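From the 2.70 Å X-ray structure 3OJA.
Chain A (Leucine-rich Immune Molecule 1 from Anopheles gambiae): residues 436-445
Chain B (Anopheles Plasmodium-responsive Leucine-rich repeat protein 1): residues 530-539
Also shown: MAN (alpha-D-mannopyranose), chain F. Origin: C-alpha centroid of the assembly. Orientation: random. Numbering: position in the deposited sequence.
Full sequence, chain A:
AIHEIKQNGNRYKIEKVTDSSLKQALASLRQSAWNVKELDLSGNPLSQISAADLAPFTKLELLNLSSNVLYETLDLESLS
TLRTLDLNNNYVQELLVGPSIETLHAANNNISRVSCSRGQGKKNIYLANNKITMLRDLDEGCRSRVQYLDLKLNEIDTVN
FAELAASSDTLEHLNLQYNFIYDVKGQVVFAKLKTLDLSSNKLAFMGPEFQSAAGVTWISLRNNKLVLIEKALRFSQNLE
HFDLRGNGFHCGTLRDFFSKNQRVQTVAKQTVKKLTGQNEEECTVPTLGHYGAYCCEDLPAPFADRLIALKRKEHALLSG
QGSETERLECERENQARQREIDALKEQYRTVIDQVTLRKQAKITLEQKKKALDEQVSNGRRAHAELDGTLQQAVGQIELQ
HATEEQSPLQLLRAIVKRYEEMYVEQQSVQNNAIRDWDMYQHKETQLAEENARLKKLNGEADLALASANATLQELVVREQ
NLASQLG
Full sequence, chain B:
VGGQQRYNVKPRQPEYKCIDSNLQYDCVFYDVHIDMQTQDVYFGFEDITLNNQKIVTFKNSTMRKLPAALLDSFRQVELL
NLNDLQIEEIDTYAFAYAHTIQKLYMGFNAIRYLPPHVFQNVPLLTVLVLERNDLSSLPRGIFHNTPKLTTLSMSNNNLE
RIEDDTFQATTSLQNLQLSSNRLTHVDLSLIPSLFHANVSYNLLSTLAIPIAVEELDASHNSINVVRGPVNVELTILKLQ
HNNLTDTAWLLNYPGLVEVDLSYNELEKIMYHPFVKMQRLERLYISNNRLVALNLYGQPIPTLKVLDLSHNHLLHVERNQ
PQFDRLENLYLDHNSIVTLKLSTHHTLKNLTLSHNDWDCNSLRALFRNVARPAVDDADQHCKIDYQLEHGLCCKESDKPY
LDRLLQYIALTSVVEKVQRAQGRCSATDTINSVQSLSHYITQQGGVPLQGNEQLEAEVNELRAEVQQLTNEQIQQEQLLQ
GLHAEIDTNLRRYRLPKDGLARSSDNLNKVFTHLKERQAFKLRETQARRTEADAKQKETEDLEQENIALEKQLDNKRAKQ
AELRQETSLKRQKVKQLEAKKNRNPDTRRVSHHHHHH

Chain A, residues 436-445: DWDMYQHKET
Chain B 530-539: TEADAKQKET

The polar centre of this contact is the ammonium of B:Lys535. Its NZ donates to A:Glu444 OE1 at 3.1 Å, a salt bridge between the chains, and to A:Gln441 OE1 at 3.2 Å; a second salt bridge, from B:Lys535 NZ to B:Glu538 OE1 at 2.9 Å, stays within chain B. The cation therefore sits among three acceptors, which helps offset the repulsion between A:Glu444 OE2 and B:Glu538 OE1, like charges 3.0 Å apart. B:Lys535 reaches this site with chi angles t, p, p, t; A:Glu444 is extended (chi1 and chi2 both t), whereas A:Gln441 lies between wells at 149° and 92°.

Both stretches are helical throughout, with i-to-i+4 backbone hydrogen bonds such as A:Glu444 N to A:Tyr440 O (2.9 Å) and B:Gln536 N to B:Ala532 O (2.8 Å). Their axes run nearly parallel, 18° apart in N-to-C direction, and approach to 8.5 Å. Register is set by three pairs: A:Trp437 CA to B:Ala532 CA, 4.2 Å; A:Tyr440 CA to B:Gln536 CA, 5.6 Å; A:Glu444 CA to B:Thr539 CA, 5.3 Å. The small B:Ala532 accompanies the tightest pairing, its CB 4.3 Å from A:Trp437 CB.

The A:Trp437 indole (chi1 t, chi2 102°) carries B:Lys535 CG over one face and mannose O6 over the opposite face; that O6 donates to B:Glu531 OE2 at 2.8 Å. A:Tyr440 (chi1 m, chi2 -57°) receives B:Gln536 CG over its ring, 3.6 Å from the centroid and 20° off the normal, a CH-pi contact. Its OH lies 3.1 Å from B:Gln536 NE2, but the angle is too poor for a hydrogen bond. B:Thr539 (chi1 p) donates OG1 to B:Gln536 O at 2.7 Å, while its CG2 packs 3.2 Å from A:Tyr440 O and 3.7 Å from A:Glu444 CB. Together the stretches bury 555 Å².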

# COMPACT_ATOMS: atom_id res chain seq x y z
N ASP A 436 -25.37 -20.13 -3.88
CA ASP A 436 -25.75 -21.53 -3.79
C ASP A 436 -25.73 -22.02 -2.33
O ASP A 436 -26.66 -22.61 -1.86
CB ASP A 436 -24.77 -22.35 -4.59
CG ASP A 436 -24.96 -22.19 -6.07
OD1 ASP A 436 -25.94 -21.52 -6.50
OD2 ASP A 436 -24.09 -22.74 -6.80
N TRP A 437 -24.68 -21.79 -1.58
CA TRP A 437 -24.75 -22.25 -0.22
C TRP A 437 -25.94 -21.57 0.49
O TRP A 437 -26.56 -22.17 1.31
CB TRP A 437 -23.48 -21.99 0.53
CG TRP A 437 -23.47 -22.49 1.88
CD1 TRP A 437 -22.87 -23.62 2.31
CD2 TRP A 437 -24.03 -21.87 3.04
NE1 TRP A 437 -23.02 -23.76 3.66
CE2 TRP A 437 -23.74 -22.71 4.14
CE3 TRP A 437 -24.78 -20.72 3.26
CZ2 TRP A 437 -24.17 -22.43 5.44
CZ3 TRP A 437 -25.21 -20.43 4.54
CH2 TRP A 437 -24.89 -21.28 5.62
N ASP A 438 -26.28 -20.34 0.18
CA ASP A 438 -27.35 -19.71 0.94
C ASP A 438 -28.70 -20.34 0.52
O ASP A 438 -29.57 -20.56 1.36
CB ASP A 438 -27.39 -18.21 0.71
CG ASP A 438 -26.21 -17.45 1.29
OD1 ASP A 438 -25.65 -17.81 2.33
OD2 ASP A 438 -25.86 -16.43 0.68
N MET A 439 -28.87 -20.63 -0.77
CA MET A 439 -30.10 -21.23 -1.28
C MET A 439 -30.37 -22.62 -0.72
O MET A 439 -31.46 -22.89 -0.28
CB MET A 439 -30.14 -21.31 -2.79
CG MET A 439 -31.54 -21.56 -3.32
SD MET A 439 -31.58 -22.94 -4.51
CE MET A 439 -31.25 -24.21 -3.30
N TYR A 440 -29.35 -23.48 -0.72
CA TYR A 440 -29.42 -24.79 -0.10
C TYR A 440 -29.58 -24.77 1.39
O TYR A 440 -30.14 -25.70 1.94
CB TYR A 440 -28.20 -25.64 -0.48
CG TYR A 440 -28.30 -26.06 -1.89
CD1 TYR A 440 -29.40 -26.76 -2.32
CD2 TYR A 440 -27.35 -25.71 -2.83
CE1 TYR A 440 -29.56 -27.11 -3.63
CE2 TYR A 440 -27.49 -26.07 -4.16
CZ TYR A 440 -28.61 -26.77 -4.54
OH TYR A 440 -28.83 -27.15 -5.84
N GLN A 441 -29.05 -23.76 2.06
CA GLN A 441 -29.19 -23.66 3.52
C GLN A 441 -30.60 -23.24 3.93
O GLN A 441 -31.09 -23.60 5.02
CB GLN A 441 -28.25 -22.64 4.06
CG GLN A 441 -28.77 -21.95 5.30
CD GLN A 441 -28.30 -22.66 6.52
OE1 GLN A 441 -27.88 -23.80 6.43
NE2 GLN A 441 -28.30 -21.97 7.66
N HIS A 442 -31.24 -22.45 3.08
CA HIS A 442 -32.61 -22.06 3.31
C HIS A 442 -33.49 -23.25 3.08
O HIS A 442 -34.46 -23.46 3.81
CB HIS A 442 -33.01 -20.96 2.37
CG HIS A 442 -34.43 -20.56 2.51
ND1 HIS A 442 -34.93 -19.99 3.66
CD2 HIS A 442 -35.48 -20.64 1.64
CE1 HIS A 442 -36.22 -19.74 3.50
NE2 HIS A 442 -36.57 -20.12 2.28
N LYS A 443 -33.17 -24.00 2.03
CA LYS A 443 -33.83 -25.25 1.72
C LYS A 443 -33.65 -26.21 2.89
O LYS A 443 -34.61 -26.88 3.25
CB LYS A 443 -33.28 -25.87 0.43
CG LYS A 443 -34.24 -26.80 -0.26
CD LYS A 443 -33.68 -27.42 -1.51
CE LYS A 443 -34.64 -28.41 -2.16
NZ LYS A 443 -34.46 -28.46 -3.66
N GLU A 444 -32.47 -26.25 3.51
CA GLU A 444 -32.26 -27.15 4.65
C GLU A 444 -33.18 -26.79 5.80
O GLU A 444 -33.75 -27.69 6.43
CB GLU A 444 -30.82 -27.12 5.15
CG GLU A 444 -30.52 -28.07 6.32
CD GLU A 444 -29.10 -27.86 6.89
OE1 GLU A 444 -28.74 -26.70 7.22
OE2 GLU A 444 -28.32 -28.84 7.02
N THR A 445 -33.34 -25.50 6.08
CA THR A 445 -34.22 -25.10 7.17
C THR A 445 -35.69 -25.37 6.84
O THR A 445 -36.45 -25.69 7.73
CB THR A 445 -34.05 -23.63 7.63
OG1 THR A 445 -34.47 -22.74 6.59
CG2 THR A 445 -32.62 -23.34 8.04
N THR B 530 -16.90 -26.36 -2.37
CA THR B 530 -16.93 -27.55 -1.56
C THR B 530 -18.00 -27.36 -0.52
O THR B 530 -18.78 -28.26 -0.32
CB THR B 530 -15.58 -27.84 -0.90
OG1 THR B 530 -14.68 -28.37 -1.87
CG2 THR B 530 -15.73 -28.88 0.16
N GLU B 531 -18.08 -26.19 0.14
CA GLU B 531 -19.18 -25.93 1.08
C GLU B 531 -20.65 -25.95 0.49
O GLU B 531 -21.56 -26.51 1.09
CB GLU B 531 -18.87 -24.66 1.86
CG GLU B 531 -17.69 -24.79 2.79
CD GLU B 531 -17.05 -23.41 3.13
OE1 GLU B 531 -15.77 -23.33 3.25
OE2 GLU B 531 -17.81 -22.38 3.26
N ALA B 532 -20.88 -25.41 -0.69
CA ALA B 532 -22.18 -25.46 -1.29
C ALA B 532 -22.60 -26.88 -1.58
O ALA B 532 -23.72 -27.29 -1.22
CB ALA B 532 -22.20 -24.68 -2.55
N ASP B 533 -21.74 -27.62 -2.28
CA ASP B 533 -21.94 -29.05 -2.57
C ASP B 533 -22.24 -29.82 -1.29
O ASP B 533 -23.14 -30.62 -1.24
CB ASP B 533 -20.72 -29.64 -3.27
CG ASP B 533 -20.57 -29.12 -4.68
OD1 ASP B 533 -21.48 -28.37 -5.18
OD2 ASP B 533 -19.53 -29.44 -5.29
N ALA B 534 -21.51 -29.55 -0.23
CA ALA B 534 -21.73 -30.29 0.99
C ALA B 534 -23.11 -29.97 1.50
O ALA B 534 -23.80 -30.85 2.00
CB ALA B 534 -20.69 -29.94 2.02
N LYS B 535 -23.54 -28.72 1.39
CA LYS B 535 -24.81 -28.33 1.95
C LYS B 535 -25.92 -28.82 1.03
O LYS B 535 -26.99 -29.08 1.49
CB LYS B 535 -24.83 -26.81 2.16
CG LYS B 535 -26.16 -26.18 2.56
CD LYS B 535 -26.52 -26.51 3.95
CE LYS B 535 -25.43 -26.17 4.88
NZ LYS B 535 -25.84 -26.31 6.30
N GLN B 536 -25.70 -28.94 -0.26
CA GLN B 536 -26.73 -29.55 -1.07
C GLN B 536 -26.85 -31.03 -0.68
O GLN B 536 -27.94 -31.56 -0.47
CB GLN B 536 -26.38 -29.43 -2.55
CG GLN B 536 -27.45 -29.90 -3.54
CD GLN B 536 -26.91 -29.83 -4.97
OE1 GLN B 536 -25.72 -29.62 -5.15
NE2 GLN B 536 -27.76 -30.01 -5.96
N LYS B 537 -25.72 -31.71 -0.58
CA LYS B 537 -25.73 -33.07 -0.02
C LYS B 537 -26.67 -33.15 1.20
O LYS B 537 -27.53 -34.02 1.25
CB LYS B 537 -24.30 -33.56 0.36
CG LYS B 537 -24.25 -35.02 0.78
CD LYS B 537 -24.91 -35.82 -0.36
CE LYS B 537 -25.24 -37.32 -0.06
NZ LYS B 537 -26.21 -37.78 -1.17
N GLU B 538 -26.48 -32.28 2.18
CA GLU B 538 -27.21 -32.38 3.43
C GLU B 538 -28.68 -32.31 3.12
O GLU B 538 -29.47 -32.98 3.78
CB GLU B 538 -26.84 -31.27 4.40
CG GLU B 538 -25.54 -31.50 5.13
CD GLU B 538 -25.18 -30.34 6.09
OE1 GLU B 538 -25.60 -29.18 5.87
OE2 GLU B 538 -24.46 -30.59 7.09
N THR B 539 -29.07 -31.50 2.15
CA THR B 539 -30.50 -31.34 1.92
C THR B 539 -31.09 -32.51 1.18
O THR B 539 -32.28 -32.70 1.17
CB THR B 539 -30.85 -30.10 1.14
OG1 THR B 539 -30.29 -30.17 -0.17
CG2 THR B 539 -30.39 -28.88 1.87
C1 MAN F . -19.05 -19.83 7.71
C2 MAN F . -19.44 -20.81 8.84
C3 MAN F . -19.49 -22.23 8.24
C4 MAN F . -19.85 -22.29 6.72
C5 MAN F . -19.82 -20.97 5.93
C6 MAN F . -20.89 -20.87 4.85
O2 MAN F . -20.62 -20.38 9.60
O3 MAN F . -20.42 -22.96 9.04
O4 MAN F . -19.05 -23.23 6.02
O5 MAN F . -20.04 -19.84 6.71
O6 MAN F . -20.42 -21.71 3.82